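PDB 5BN3: V-type ATP synthase alpha chain from Nanoarchaeum equitans Kin4-M, which forms the A subunit of a V/A-type rotary ATPase, a P-loop protein that assembles with chains of NEQ263 and carries bound ADP and magnesium. Local coordinates for residues 18-22 / 34-38; 46-50 / 290-296. All coordinates share one frame. Residue numbers count along the deposited sequence, not the author numbering.

How the contacts relate
Along the chain, contact 1 closes before contact 2 opens. Their centres lie about 15 Å apart, on one side of the chain's centre. They share the N-terminal antiparallel sheet, where strands 31-39 and 42-47 are successive in sequence and adjacent in space. Direct evidence of the join is E34 N, 3.0 Å from Q46 O, and the hydrogen bond between E34 OE1 and Y48 OH. Contact 1 lies within the barrel domain and pairs the 18-22 turn with strand 31-39; contact 2 joins the end of strand 42-47 to helix 293-309 and the turn before it, 240 residues later, in the nucleotide-binding domain, so strand pairing leads directly into domain docking.

Contact 1 (18-22 / 34-38); sequences FSIFE and EVIGI
A type II beta turn, S19 to E22, runs into a beta bulge against strand 34-38 in the N-terminal beta-barrel domain. I20 (phi/psi -61/134) and F21 (66/16) occupy the turn's corners, and E22 N donates to S19 O at 3.1 Å. E22, all-trans to its carboxylate, returns OE1 to S19 N (3.1 Å), while its OE2 is held by N62, T63 and G64. V35 is the register point, its CA 4.8 Å from that of F21: F21 N donates to V35 O (2.7 Å, 135°) and V35 N to E22 O (2.9 Å, 173°). V35, chi1 trans, points at the turn, CB 3.5 Å from S19 O. I38 (mt) puts CD1 3.4 Å from F18 O and 3.7 Å from I20 N; I20 CD1 in turn lies 3.5 Å from I36 O. A water donates to F21 O (2.7 Å) and E34 OE2 (2.4 Å), the latter also salt-bridged to R185, while E34 OE1 is hydrogen-bonded to Y48 OH. I36 and G37 both face Y44 as a classic bulge, and I38 ladders antiparallel with a strand of a NEQ263 chain. F21, left-handed, and E22, extended, both bonded to V35, fit a type II turn plus G1 bulge.

Contact 2 (46-50 / 290-296); sequences QVYED and PIAAREA
P290, A292, A293 and A296, on the turn leading into helix 293-309 and on its first turn, make the relief into which the end of strand 42-47 fits. CA atoms approach most closely at Y48-A293 (5.2 Å) and E49-P290 (5.3 Å), and 333 Å² is buried in total. A type I turn, P290 to A293, with A293 N on P290 O at 3.2 Å, leads into the helix. P290 is the first bump: its CG rests 3.4 Å from Y48 O and 3.6 Å from E49 CA. The A292 methyl is the second, CB lying 3.6 Å from V47 O and 3.9 Å from Y48 CD1. Between these bumps a water fills the gap, donating to V47 O (2.8 Å) and accepting from A292 N (2.9 Å). Here the barrel domain docks on the P-loop-type nucleotide-binding domain, whose helix 293-309 connects parallel strands 280-285 and 314-320. The Y48 ring (chi1 m, chi2 -80°) enters the shallow hollow left by alanines: edge-on, CE1 is 3.2 Å from A292 O and CD1 3.6 Å from A293 N, while A296 CB stands 4.0 Å from CE1. Y48 OH also bonds to E34. Beside the ring, Q46 (chi1 p, chi2 t) directs NE2 to Y48 OH (2.9 Å) and across to E295 OE1 (3.2 Å, 167°), an oxygen also salt-bridged to R185.

Contact 1 (18-22 / 34-38)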
ATOM      1  N   PHE A  18      32.308  26.657  14.163  1.00 59.49           N
ATOM      2  CA  PHE A  18      31.765  25.703  15.124  1.00 62.39           C
ATOM      3  C   PHE A  18      32.497  24.367  15.076  1.00 59.19           C
ATOM      4  O   PHE A  18      33.262  24.100  14.149  1.00 57.47           O
ATOM      5  CB  PHE A  18      30.275  25.475  14.856  1.00 58.81           C
ATOM      6  CG  PHE A  18      29.435  26.716  14.969  1.00 53.71           C
ATOM      7  CD1 PHE A  18      28.911  27.105  16.190  1.00 57.57           C
ATOM      8  CD2 PHE A  18      29.161  27.489  13.850  1.00 55.48           C
ATOM      9  CE1 PHE A  18      28.130  28.243  16.296  1.00 59.60           C
ATOM     10  CE2 PHE A  18      28.379  28.626  13.948  1.00 50.02           C
ATOM     11  CZ  PHE A  18      27.865  29.004  15.174  1.00 53.64           C
ATOM     12  N   SER A  19      32.258  23.534  16.083  1.00 57.84           N
ATOM     13  CA  SER A  19      32.760  22.167  16.084  1.00 56.02           C
ATOM     14  C   SER A  19      31.579  21.209  16.127  1.00 50.47           C
ATOM     15  O   SER A  19      30.545  21.521  16.718  1.00 50.52           O
ATOM     16  CB  SER A  19      33.682  21.923  17.278  1.00 58.76           C
ATOM     17  OG  SER A  19      34.879  22.669  17.153  1.00 72.03           O
ATOM     18  N   ILE A  20      31.731  20.050  15.492  1.00 49.38           N
ATOM     19  CA  ILE A  20      30.675  19.045  15.474  1.00 55.14           C
ATOM     20  C   ILE A  20      30.370  18.581  16.904  1.00 45.37           C
ATOM     21  O   ILE A  20      31.282  18.354  17.704  1.00 51.18           O
ATOM     22  CB  ILE A  20      31.045  17.861  14.533  1.00 52.59           C
ATOM     23  CG1 ILE A  20      29.828  16.990  14.219  1.00 66.59           C
ATOM     24  CG2 ILE A  20      32.183  17.037  15.095  1.00 49.66           C
ATOM     25  CD1 ILE A  20      28.970  17.541  13.115  1.00 59.10           C
ATOM     26  N   PHE A  21      29.082  18.505  17.230  1.00 45.03           N
ATOM     27  CA  PHE A  21      28.609  18.108  18.561  1.00 52.79           C
ATOM     28  C   PHE A  21      28.955  19.088  19.683  1.00 51.79           C
ATOM     29  O   PHE A  21      28.862  18.752  20.865  1.00 45.23           O
ATOM     30  CB  PHE A  21      29.052  16.682  18.903  1.00 52.16           C
ATOM     31  CG  PHE A  21      28.556  15.655  17.930  1.00 67.99           C
ATOM     32  CD1 PHE A  21      27.203  15.358  17.852  1.00 65.01           C
ATOM     33  CD2 PHE A  21      29.433  14.992  17.089  1.00 71.61           C
ATOM     34  CE1 PHE A  21      26.736  14.418  16.954  1.00 80.34           C
ATOM     35  CE2 PHE A  21      28.972  14.049  16.189  1.00 70.57           C
ATOM     36  CZ  PHE A  21      27.621  13.761  16.121  1.00 71.52           C
ATOM     37  N   GLU A  22      29.333  20.306  19.311  1.00 52.41           N
ATOM     38  CA  GLU A  22      29.532  21.360  20.294  1.00 50.22           C
ATOM     39  C   GLU A  22      28.173  21.876  20.745  1.00 48.30           C
ATOM     40  O   GLU A  22      27.263  22.048  19.930  1.00 44.26           O
ATOM     41  CB  GLU A  22      30.349  22.508  19.696  1.00 54.29           C
ATOM     42  CG  GLU A  22      30.581  23.670  20.647  1.00 61.43           C
ATOM     43  CD  GLU A  22      31.153  24.887  19.950  1.00 68.25           C
ATOM     44  OE1 GLU A  22      31.460  24.804  18.740  1.00 62.97           O
ATOM     45  OE2 GLU A  22      31.293  25.932  20.616  1.00 62.55           O
ATOM     46  N   GLU A  34      22.718  22.040  19.903  1.00 38.21           N
ATOM     47  CA  GLU A  34      23.869  21.183  19.653  1.00 36.32           C
ATOM     48  C   GLU A  34      24.145  21.107  18.155  1.00 40.74           C
ATOM     49  O   GLU A  34      23.241  20.834  17.364  1.00 43.61           O
ATOM     50  CB  GLU A  34      23.617  19.782  20.223  1.00 45.22           C
ATOM     51  CG  GLU A  34      24.805  18.833  20.141  1.00 43.07           C
ATOM     52  CD  GLU A  34      24.479  17.449  20.683  1.00 68.74           C
ATOM     53  OE1 GLU A  34      23.283  17.154  20.898  1.00 56.99           O
ATOM     54  OE2 GLU A  34      25.419  16.655  20.895  1.00 62.85           O
ATOM     55  N   VAL A  35      25.390  21.364  17.765  1.00 38.61           N
ATOM     56  CA  VAL A  35      25.780  21.262  16.361  1.00 35.37           C
ATOM     57  C   VAL A  35      25.787  19.797  15.925  1.00 42.13           C
ATOM     58  O   VAL A  35      26.471  18.971  16.523  1.00 42.64           O
ATOM     59  CB  VAL A  35      27.168  21.883  16.110  1.00 41.14           C
ATOM     60  CG1 VAL A  35      27.547  21.756  14.648  1.00 41.42           C
ATOM     61  CG2 VAL A  35      27.172  23.345  16.521  1.00 38.35           C
ATOM     62  N   ILE A  36      25.025  19.478  14.883  1.00 39.15           N
ATOM     63  CA  ILE A  36      24.898  18.097  14.421  1.00 47.83           C
ATOM     64  C   ILE A  36      25.488  17.911  13.028  1.00 55.12           C
ATOM     65  O   ILE A  36      25.649  16.784  12.552  1.00 44.89           O
ATOM     66  CB  ILE A  36      23.425  17.644  14.408  1.00 49.20           C
ATOM     67  CG1 ILE A  36      22.601  18.535  13.475  1.00 47.89           C
ATOM     68  CG2 ILE A  36      22.848  17.657  15.813  1.00 44.20           C
ATOM     69  CD1 ILE A  36      21.138  18.155  13.393  1.00 53.26           C
ATOM     70  N   GLY A  37      25.798  19.025  12.374  1.00 42.74           N
ATOM     71  CA  GLY A  37      26.354  18.996  11.035  1.00 46.62           C
ATOM     72  C   GLY A  37      27.084  20.283  10.698  1.00 48.36           C
ATOM     73  O   GLY A  37      26.737  21.352  11.204  1.00 46.26           O
ATOM     74  N   ILE A  38      28.101  20.181   9.849  1.00 48.64           N
ATOM     75  CA  ILE A  38      28.840  21.356   9.397  1.00 50.25           C
ATOM     76  C   ILE A  38      29.076  21.296   7.892  1.00 53.67           C
ATOM     77  O   ILE A  38      29.538  20.283   7.367  1.00 55.18           O
ATOM     78  CB  ILE A  38      30.187  21.510  10.144  1.00 66.06           C
ATOM     79  CG1 ILE A  38      29.944  21.959  11.589  1.00 45.50           C
ATOM     80  CG2 ILE A  38      31.088  22.515   9.439  1.00 63.11           C
ATOM     81  CD1 ILE A  38      31.203  22.065  12.420  1.00 54.83           C
TER
HETATM   82  O   HOH W   1      27.416  16.915  22.208  1.00 47.17           O

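Contact 2 (46-50 / 290-296)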
ATOM      1  N   GLN A  46      20.520  21.478  16.171  1.00 37.54           N
ATOM      2  CA  GLN A  46      19.226  21.104  16.731  1.00 46.63           C
ATOM      3  C   GLN A  46      19.040  21.777  18.090  1.00 36.59           C
ATOM      4  O   GLN A  46      19.893  21.675  18.979  1.00 38.86           O
ATOM      5  CB  GLN A  46      19.023  19.581  16.784  1.00 41.95           C
ATOM      6  CG  GLN A  46      19.889  18.808  17.769  1.00 42.05           C
ATOM      7  CD  GLN A  46      19.658  17.311  17.667  1.00 54.86           C
ATOM      8  OE1 GLN A  46      19.448  16.779  16.577  1.00 54.69           O
ATOM      9  NE2 GLN A  46      19.691  16.625  18.804  1.00 52.08           N
ATOM     10  N   VAL A  47      17.932  22.497  18.220  1.00 43.26           N
ATOM     11  CA  VAL A  47      17.666  23.309  19.399  1.00 39.06           C
ATOM     12  C   VAL A  47      16.759  22.558  20.365  1.00 49.62           C
ATOM     13  O   VAL A  47      15.730  22.012  19.963  1.00 40.04           O
ATOM     14  CB  VAL A  47      17.020  24.649  18.998  1.00 43.16           C
ATOM     15  CG1 VAL A  47      16.802  25.528  20.216  1.00 47.74           C
ATOM     16  CG2 VAL A  47      17.900  25.362  17.991  1.00 42.13           C
ATOM     17  N   TYR A  48      17.146  22.532  21.638  1.00 40.58           N
ATOM     18  CA  TYR A  48      16.407  21.791  22.656  1.00 39.03           C
ATOM     19  C   TYR A  48      15.367  22.659  23.357  1.00 36.21           C
ATOM     20  O   TYR A  48      14.982  22.396  24.498  1.00 50.01           O
ATOM     21  CB  TYR A  48      17.374  21.173  23.666  1.00 45.14           C
ATOM     22  CG  TYR A  48      18.319  20.185  23.033  1.00 47.37           C
ATOM     23  CD1 TYR A  48      17.912  18.889  22.759  1.00 47.55           C
ATOM     24  CD2 TYR A  48      19.612  20.553  22.692  1.00 48.46           C
ATOM     25  CE1 TYR A  48      18.768  17.983  22.170  1.00 42.08           C
ATOM     26  CE2 TYR A  48      20.476  19.654  22.104  1.00 53.59           C
ATOM     27  CZ  TYR A  48      20.048  18.371  21.845  1.00 53.63           C
ATOM     28  OH  TYR A  48      20.903  17.471  21.259  1.00 48.24           O
ATOM     29  N   GLU A  49      14.917  23.693  22.658  1.00 42.18           N
ATOM     30  CA  GLU A  49      13.863  24.566  23.155  1.00 40.89           C
ATOM     31  C   GLU A  49      13.030  25.051  21.978  1.00 52.18           C
ATOM     32  O   GLU A  49      13.417  24.861  20.824  1.00 52.26           O
ATOM     33  CB  GLU A  49      14.457  25.744  23.935  1.00 57.34           C
ATOM     34  CG  GLU A  49      14.246  25.651  25.441  1.00 71.37           C
ATOM     35  CD  GLU A  49      15.513  25.898  26.239  1.00 84.37           C
ATOM     36  OE1 GLU A  49      16.590  26.056  25.625  1.00 84.96           O
ATOM     37  OE2 GLU A  49      15.431  25.933  27.484  1.00 81.44           O
ATOM     38  N   ASP A  50      11.887  25.666  22.263  1.00 48.84           N
ATOM     39  CA  ASP A  50      11.023  26.161  21.197  1.00 48.19           C
ATOM     40  C   ASP A  50      11.701  27.294  20.434  1.00 54.63           C
ATOM     41  O   ASP A  50      12.322  28.177  21.030  1.00 49.65           O
ATOM     42  CB  ASP A  50       9.678  26.624  21.753  1.00 48.94           C
ATOM     43  CG  ASP A  50       8.706  27.026  20.660  1.00 69.62           C
ATOM     44  OD1 ASP A  50       8.814  26.498  19.531  1.00 79.90           O
ATOM     45  OD2 ASP A  50       7.827  27.870  20.932  1.00 79.95           O
ATOM     46  N   PRO A 290      10.040  20.288  24.172  1.00 45.00           N
ATOM     47  CA  PRO A 290      10.766  20.326  22.892  1.00 40.38           C
ATOM     48  C   PRO A 290      11.123  18.942  22.338  1.00 39.94           C
ATOM     49  O   PRO A 290      11.633  18.093  23.073  1.00 36.31           O
ATOM     50  CB  PRO A 290      12.040  21.105  23.235  1.00 47.70           C
ATOM     51  CG  PRO A 290      11.632  21.988  24.367  1.00 50.97           C
ATOM     52  CD  PRO A 290      10.664  21.172  25.177  1.00 46.11           C
ATOM     53  N   ILE A 291      10.853  18.731  21.052  1.00 37.99           N
ATOM     54  CA  ILE A 291      10.983  17.412  20.434  1.00 50.20           C
ATOM     55  C   ILE A 291      12.413  16.865  20.450  1.00 47.30           C
ATOM     56  O   ILE A 291      12.621  15.675  20.687  1.00 38.24           O
ATOM     57  CB  ILE A 291      10.377  17.390  18.992  1.00 44.13           C
ATOM     58  CG1 ILE A 291      10.236  15.956  18.475  1.00 37.85           C
ATOM     59  CG2 ILE A 291      11.193  18.248  18.020  1.00 41.44           C
ATOM     60  CD1 ILE A 291       9.429  15.842  17.199  1.00 46.84           C
ATOM     61  N   ALA A 292      13.395  17.733  20.226  1.00 35.53           N
ATOM     62  CA  ALA A 292      14.792  17.307  20.183  1.00 43.71           C
ATOM     63  C   ALA A 292      15.300  16.843  21.547  1.00 38.91           C
ATOM     64  O   ALA A 292      16.259  16.073  21.634  1.00 39.03           O
ATOM     65  CB  ALA A 292      15.665  18.422  19.641  1.00 48.89           C
ATOM     66  N   ALA A 293      14.658  17.313  22.609  1.00 33.20           N
ATOM     67  CA  ALA A 293      15.052  16.935  23.959  1.00 36.61           C
ATOM     68  C   ALA A 293      14.664  15.491  24.288  1.00 42.18           C
ATOM     69  O   ALA A 293      15.095  14.946  25.305  1.00 33.99           O
ATOM     70  CB  ALA A 293      14.455  17.891  24.967  1.00 39.84           C
ATOM     71  N   ARG A 294      13.842  14.881  23.435  1.00 31.56           N
ATOM     72  CA  ARG A 294      13.517  13.460  23.570  1.00 33.92           C
ATOM     73  C   ARG A 294      14.758  12.613  23.350  1.00 32.69           C
ATOM     74  O   ARG A 294      14.987  11.635  24.061  1.00 37.35           O
ATOM     75  CB  ARG A 294      12.447  13.042  22.558  1.00 32.95           C
ATOM     76  CG  ARG A 294      11.083  13.657  22.779  1.00 36.80           C
ATOM     77  CD  ARG A 294      10.091  13.136  21.757  1.00 34.30           C
ATOM     78  NE  ARG A 294       8.865  13.930  21.741  1.00 28.38           N
ATOM     79  CZ  ARG A 294       7.906  13.804  20.833  1.00 33.04           C
ATOM     80  NH1 ARG A 294       8.027  12.910  19.861  1.00 29.36           N
ATOM     81  NH2 ARG A 294       6.830  14.571  20.897  1.00 35.79           N
ATOM     82  N   GLU A 295      15.549  12.977  22.346  1.00 34.50           N
ATOM     83  CA  GLU A 295      16.798  12.272  22.084  1.00 34.62           C
ATOM     84  C   GLU A 295      17.737  12.446  23.267  1.00 41.45           C
ATOM     85  O   GLU A 295      18.373  11.491  23.712  1.00 37.70           O
ATOM     86  CB  GLU A 295      17.464  12.778  20.801  1.00 39.06           C
ATOM     87  CG  GLU A 295      18.849  12.194  20.580  1.00 47.39           C
ATOM     88  CD  GLU A 295      19.337  12.336  19.155  1.00 59.86           C
ATOM     89  OE1 GLU A 295      19.698  13.463  18.751  1.00 56.99           O
ATOM     90  OE2 GLU A 295      19.373  11.313  18.440  1.00 59.37           O
ATOM     91  N   ALA A 296      17.803  13.667  23.785  1.00 36.10           N
ATOM     92  CA  ALA A 296      18.654  13.959  24.930  1.00 40.46           C
ATOM     93  C   ALA A 296      18.266  13.117  26.141  1.00 41.69           C
ATOM     94  O   ALA A 296      19.129  12.584  26.832  1.00 38.40           O
ATOM     95  CB  ALA A 296      18.591  15.433  25.269  1.00 42.80           C
TER
HETATM   96  O   HOH W   2      13.305  20.635  19.931  1.00 37.49           O